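Local coordinates for fungal chitinase from Rhizomucor miehei (SeMet-substituted proteins) (Rhizomucor miehei, PDB 5XWF), which probably hydrolyses the beta-1,4 linkages of chitin, as a fungal chitinase of glycoside hydrolase family 18, at residues K21-V26 / R56-S61; G185-N190 / G205-S210. All coordinates share one frame; numbering follows the deposited sequence.

Contact 1: residues K21-V26 / R56-S61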
loop_
_atom_site.group_PDB
_atom_site.type_symbol
_atom_site.label_atom_id
_atom_site.label_comp_id
_atom_site.label_asym_id
_atom_site.label_seq_id
_atom_site.Cartn_x
_atom_site.Cartn_y
_atom_site.Cartn_z
ATOM N N LYS A 21 5.719 19.535 -2.546
ATOM C CA LYS A 21 4.446 18.903 -2.847
ATOM C C LYS A 21 4.087 17.762 -1.892
ATOM O O LYS A 21 3.165 16.990 -2.145
ATOM C CB LYS A 21 4.452 18.429 -4.304
ATOM C CG LYS A 21 4.373 19.585 -5.305
ATOM C CD LYS A 21 5.108 19.244 -6.583
ATOM C CE LYS A 21 5.345 20.476 -7.438
ATOM N NZ LYS A 21 4.174 20.790 -8.277
ATOM N N LEU A 22 4.809 17.653 -0.786
ATOM C CA LEU A 22 4.516 16.604 0.186
ATOM C C LEU A 22 4.835 17.006 1.625
ATOM O O LEU A 22 5.428 18.063 1.870
ATOM C CB LEU A 22 5.223 15.299 -0.196
ATOM C CG LEU A 22 6.740 15.294 -0.349
ATOM C CD1 LEU A 22 7.438 15.019 0.987
ATOM C CD2 LEU A 22 7.115 14.249 -1.389
ATOM N N ASP A 23 4.439 16.157 2.571
ATOM C CA ASP A 23 4.581 16.489 3.991
ATOM C C ASP A 23 5.449 15.514 4.780
ATOM O O ASP A 23 6.204 15.917 5.661
ATOM C CB ASP A 23 3.202 16.590 4.638
ATOM C CG ASP A 23 2.357 17.659 4.004
ATOM O OD1 ASP A 23 2.861 18.797 3.891
ATOM O OD2 ASP A 23 1.212 17.357 3.594
ATOM N N HIS A 24 5.327 14.234 4.453
ATOM C CA HIS A 24 5.911 13.167 5.242
ATOM C C HIS A 24 6.476 12.138 4.279
ATOM O O HIS A 24 5.811 11.751 3.327
ATOM C CB HIS A 24 4.825 12.555 6.121
ATOM C CG HIS A 24 5.274 11.393 6.950
ATOM N ND1 HIS A 24 4.411 10.398 7.348
ATOM C CD2 HIS A 24 6.485 11.081 7.476
ATOM C CE1 HIS A 24 5.073 9.507 8.072
ATOM N NE2 HIS A 24 6.330 9.899 8.165
ATOM N N ILE A 25 7.725 11.736 4.501
ATOM C CA ILE A 25 8.349 10.710 3.682
ATOM C C ILE A 25 8.386 9.396 4.455
ATOM O O ILE A 25 8.787 9.360 5.614
ATOM C CB ILE A 25 9.774 11.113 3.228
ATOM C CG1 ILE A 25 9.702 12.149 2.116
ATOM C CG2 ILE A 25 10.528 9.923 2.655
ATOM C CD1 ILE A 25 9.089 11.616 0.818
ATOM N N VAL A 26 7.952 8.316 3.817
ATOM C CA VAL A 26 8.074 7.004 4.429
ATOM C C VAL A 26 9.062 6.151 3.620
ATOM O O VAL A 26 8.805 5.797 2.461
ATOM C CB VAL A 26 6.710 6.309 4.572
ATOM C CG1 VAL A 26 6.823 5.139 5.535
ATOM C CG2 VAL A 26 5.674 7.300 5.069
ATOM N N ARG A 56 14.521 20.714 4.937
ATOM C CA ARG A 56 13.380 21.394 4.453
ATOM C C ARG A 56 12.190 21.402 5.364
ATOM O O ARG A 56 11.127 21.737 4.937
ATOM C CB ARG A 56 12.980 20.711 3.168
ATOM C CG ARG A 56 13.811 21.121 1.994
ATOM C CD ARG A 56 14.217 19.958 1.159
ATOM N NE ARG A 56 14.679 20.430 -0.122
ATOM C CZ ARG A 56 15.866 20.148 -0.615
ATOM N NH1 ARG A 56 16.681 19.394 0.069
ATOM N NH2 ARG A 56 16.243 20.598 -1.780
ATOM N N GLY A 57 12.376 21.036 6.612
ATOM C CA GLY A 57 11.305 20.972 7.590
ATOM C C GLY A 57 10.270 19.913 7.269
ATOM O O GLY A 57 9.075 20.125 7.436
ATOM N N LYS A 58 10.730 18.765 6.798
ATOM C CA LYS A 58 9.835 17.690 6.418
ATOM C C LYS A 58 10.049 16.531 7.370
ATOM O O LYS A 58 11.131 16.391 7.935
ATOM C CB LYS A 58 10.097 17.263 4.970
ATOM C CG LYS A 58 9.853 18.376 3.939
ATOM C CD LYS A 58 8.380 18.765 3.874
ATOM C CE LYS A 58 8.143 20.006 3.006
ATOM N NZ LYS A 58 6.738 20.069 2.485
ATOM N N SER A 59 9.002 15.729 7.562
ATOM C CA SER A 59 9.032 14.567 8.447
ATOM C C SER A 59 9.428 13.327 7.670
ATOM O O SER A 59 9.142 13.228 6.475
ATOM C CB SER A 59 7.656 14.327 9.080
ATOM O OG SER A 59 7.373 15.283 10.088
ATOM N N ILE A 60 10.081 12.382 8.342
ATOM C CA ILE A 60 10.428 11.112 7.704
ATOM C C ILE A 60 10.247 9.933 8.648
ATOM O O ILE A 60 10.548 10.035 9.837
ATOM C CB ILE A 60 11.870 11.118 7.086
ATOM C CG1 ILE A 60 12.174 9.785 6.392
ATOM C CG2 ILE A 60 12.926 11.454 8.136
ATOM C CD1 ILE A 60 13.270 9.864 5.358
ATOM N N SER A 61 9.737 8.823 8.113
ATOM C CA SER A 61 9.605 7.597 8.891
ATOM C C SER A 61 10.265 6.438 8.175
ATOM O O SER A 61 10.428 6.447 6.956
ATOM C CB SER A 61 8.137 7.253 9.155
ATOM O OG SER A 61 7.439 8.354 9.696
#
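The imidazole of His24 turns its edge to the neighbouring strand, with Ser59 C and Ile60 N near the ring plane, while Val26 CG2 covers one face 3.8 Å above that plane, toward the rim. With CG anti to the backbone N (chi1 177°), the ring reaches forward along the strands to Ser61, where NE2 and OG share a hydrogen bond of undetermined direction and doubtful modelled length. Tyr177 and Ser5 offer weak bonds to ND1. Two straight backbone bonds set the parallel register: Ile25 N to Ser59 O at 2.9 Å and Ser61 N to Ile25 O at 2.7 Å. Ser59 N reaches Asp23 O weakly, at 3.4 Å. Ahead of the strands, the bent Lys58 chain carries NZ to Leu22 O and Trp19 O, whereas the Asp23 carboxylate pairs with Arg369. On the sheet face opposite His24, Val26 and Ser61, Ile25 CG2 meets Ile60 CD1 at 3.9 Å as the side chains cross obliquely, and Ile60 also packs on Val49, Val50 and His54 of helix 43-55. Gly57 ends that helix in a Schellman motif. This is a beta-alpha-beta crossover of the TIM barrel of family 18, at the N-terminal ends of adjacent strands.

Contact 2: residues G185-N190 / G205-S210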
loop_
_atom_site.group_PDB
_atom_site.type_symbol
_atom_site.label_atom_id
_atom_site.label_comp_id
_atom_site.label_asym_id
_atom_site.label_seq_id
_atom_site.Cartn_x
_atom_site.Cartn_y
_atom_site.Cartn_z
ATOM N N GLY A 185 -7.482 -8.783 -8.887
ATOM C CA GLY A 185 -6.469 -9.415 -9.708
ATOM C C GLY A 185 -6.923 -10.724 -10.325
ATOM O O GLY A 185 -8.117 -10.986 -10.463
ATOM N N ILE A 186 -5.948 -11.549 -10.688
ATOM C CA ILE A 186 -6.181 -12.860 -11.272
ATOM C C ILE A 186 -6.896 -13.782 -10.284
ATOM O O ILE A 186 -7.392 -14.841 -10.661
ATOM C CB ILE A 186 -4.838 -13.488 -11.722
ATOM C CG1 ILE A 186 -5.033 -14.463 -12.882
ATOM C CG2 ILE A 186 -4.101 -14.125 -10.539
ATOM C CD1 ILE A 186 -3.730 -14.919 -13.511
ATOM N N ARG A 187 -7.045 -13.343 -9.067
ATOM C CA ARG A 187 -7.732 -14.051 -8.000
ATOM C C ARG A 187 -9.216 -13.915 -8.130
ATOM O O ARG A 187 -9.975 -14.504 -7.418
ATOM C CB ARG A 187 -7.260 -13.447 -6.679
ATOM C CG ARG A 187 -7.844 -12.088 -6.251
ATOM C CD ARG A 187 -6.910 -10.913 -6.212
ATOM N NE ARG A 187 -5.671 -11.241 -6.869
ATOM C CZ ARG A 187 -4.663 -10.403 -7.060
ATOM N NH1 ARG A 187 -4.694 -9.165 -6.666
ATOM N NH2 ARG A 187 -3.594 -10.811 -7.647
ATOM N N ASP A 188 -9.619 -13.111 -9.085
ATOM C CA ASP A 188 -11.024 -12.859 -9.355
ATOM C C ASP A 188 -11.410 -13.410 -10.710
ATOM O O ASP A 188 -10.553 -13.637 -11.570
ATOM C CB ASP A 188 -11.296 -11.360 -9.375
ATOM C CG ASP A 188 -10.979 -10.693 -8.064
ATOM O OD1 ASP A 188 -11.870 -10.668 -7.194
ATOM O OD2 ASP A 188 -9.850 -10.183 -7.911
ATOM N N LYS A 189 -12.682 -13.602 -10.911
ATOM C CA LYS A 189 -13.241 -14.116 -12.131
ATOM C C LYS A 189 -13.297 -13.077 -13.224
ATOM O O LYS A 189 -12.960 -13.356 -14.319
ATOM C CB LYS A 189 -14.635 -14.556 -11.791
ATOM C CG LYS A 189 -15.167 -15.714 -12.549
ATOM C CD LYS A 189 -16.510 -15.335 -13.128
ATOM C CE LYS A 189 -16.528 -15.327 -14.634
ATOM N NZ LYS A 189 -17.686 -14.618 -15.190
ATOM N N ASN A 190 -13.747 -11.879 -12.880
ATOM C CA ASN A 190 -13.895 -10.756 -13.814
ATOM C C ASN A 190 -12.883 -9.641 -13.562
ATOM O O ASN A 190 -12.489 -9.409 -12.424
ATOM C CB ASN A 190 -15.278 -10.122 -13.675
ATOM C CG ASN A 190 -16.405 -11.067 -14.023
ATOM O OD1 ASN A 190 -16.336 -11.817 -15.000
ATOM N ND2 ASN A 190 -17.466 -11.027 -13.221
ATOM N N GLY A 205 -17.824 -11.454 -9.338
ATOM C CA GLY A 205 -16.540 -11.852 -9.889
ATOM C C GLY A 205 -15.454 -10.832 -9.619
ATOM O O GLY A 205 -14.439 -10.802 -10.309
ATOM N N VAL A 206 -15.685 -9.974 -8.631
ATOM C CA VAL A 206 -14.651 -9.089 -8.110
ATOM C C VAL A 206 -14.681 -9.116 -6.580
ATOM O O VAL A 206 -15.603 -9.670 -5.978
ATOM C CB VAL A 206 -14.824 -7.649 -8.603
ATOM C CG1 VAL A 206 -14.577 -7.571 -10.107
ATOM C CG2 VAL A 206 -16.196 -7.133 -8.244
ATOM N N GLU A 207 -13.666 -8.525 -5.959
ATOM C CA GLU A 207 -13.570 -8.504 -4.507
ATOM C C GLU A 207 -14.515 -7.467 -3.924
ATOM O O GLU A 207 -14.542 -6.329 -4.389
ATOM C CB GLU A 207 -12.136 -8.204 -4.061
ATOM C CG GLU A 207 -11.126 -9.224 -4.516
ATOM C CD GLU A 207 -11.383 -10.573 -3.917
ATOM O OE1 GLU A 207 -11.893 -10.610 -2.777
ATOM O OE2 GLU A 207 -11.078 -11.593 -4.578
ATOM N N PRO A 208 -15.266 -7.857 -2.878
ATOM C CA PRO A 208 -16.279 -7.032 -2.223
ATOM C C PRO A 208 -15.679 -5.948 -1.345
ATOM O O PRO A 208 -16.112 -5.789 -0.201
ATOM C CB PRO A 208 -17.024 -8.040 -1.346
ATOM C CG PRO A 208 -16.011 -8.997 -0.990
ATOM C CD PRO A 208 -15.173 -9.175 -2.230
ATOM N N THR A 209 -14.706 -5.206 -1.861
ATOM C CA THR A 209 -14.200 -4.054 -1.127
ATOM C C THR A 209 -13.637 -2.998 -2.057
ATOM O O THR A 209 -13.479 -3.225 -3.259
ATOM C CB THR A 209 -13.143 -4.443 -0.058
ATOM O OG1 THR A 209 -12.714 -3.268 0.640
ATOM C CG2 THR A 209 -11.947 -5.099 -0.701
ATOM N N SER A 210 -13.354 -1.837 -1.474
ATOM C CA SER A 210 -12.797 -0.700 -2.183
ATOM C C SER A 210 -12.211 0.228 -1.132
ATOM O O SER A 210 -12.164 -0.123 0.052
ATOM C CB SER A 210 -13.904 0.022 -2.899
ATOM O OG SER A 210 -14.848 0.485 -1.945
#
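Gly205 gives its carbonyl to the 185-190 loop: Asn190 N bonds Gly205 O at 2.9 Å, lying in the carbonyl plane on a lone pair, and Asp188 CB rests 3.3 Å from the same oxygen. Gly205 CA is flanked by Lys189 CB at 3.8 Å and by the amide ND2 of Asn190 at 3.6 Å; that ND2 is bonded to Thr204 O. Positive phi (76°) turns the chain at Gly205. At Val206, CG1 sits against Asn190 O, 3.6 Å away, and the residue also touches Asn184. Glu207 folds back at chi2 (-64°), which brings its carboxylate beside that of Asp188, the two planes 63° apart. Glu207 OE2 and Asp188 OD1 are two like-charged acceptors modelled close together, a spacing too doubtful at this resolution to interpret. Asp188 N to Gly185 O closes the type I turn 185-188, and Asp188 OD2 braces it with a nearly straight bond from Gly185 N, while Arg187 lays its guanidinium face over Gly185 CA and borders Glu207 through its CG. Glu207 N binds Asn184 OD1. Pro208 centres an inverse gamma turn, Thr209 packs on Thr151 and Val183, and Ser210 is the N-cap of helix 211-221. Both segments thus belong to the long loop between barrel strand 175-178 and that helix, with Lys189 tied by its backbone to Ile255.

Both segments of contact 1 precede those of contact 2 in sequence; the centres are about 34 Å apart, with the middle of the molecule between them and about 20 Å between nearest atoms. They share one family 18 TIM barrel but no strand or helix. Contact 1 joins strands 24-32 and 59-65 where they begin, at the N-terminal end of the barrel; contact 2 folds the loop that leaves the C-terminal end of strand 175-178 and leads into helix 211-221. In this family the catalytic cleft lies at the C-terminal ends of the strands, so contact 2 probably lies on the cleft side of the barrel and contact 1 at its base.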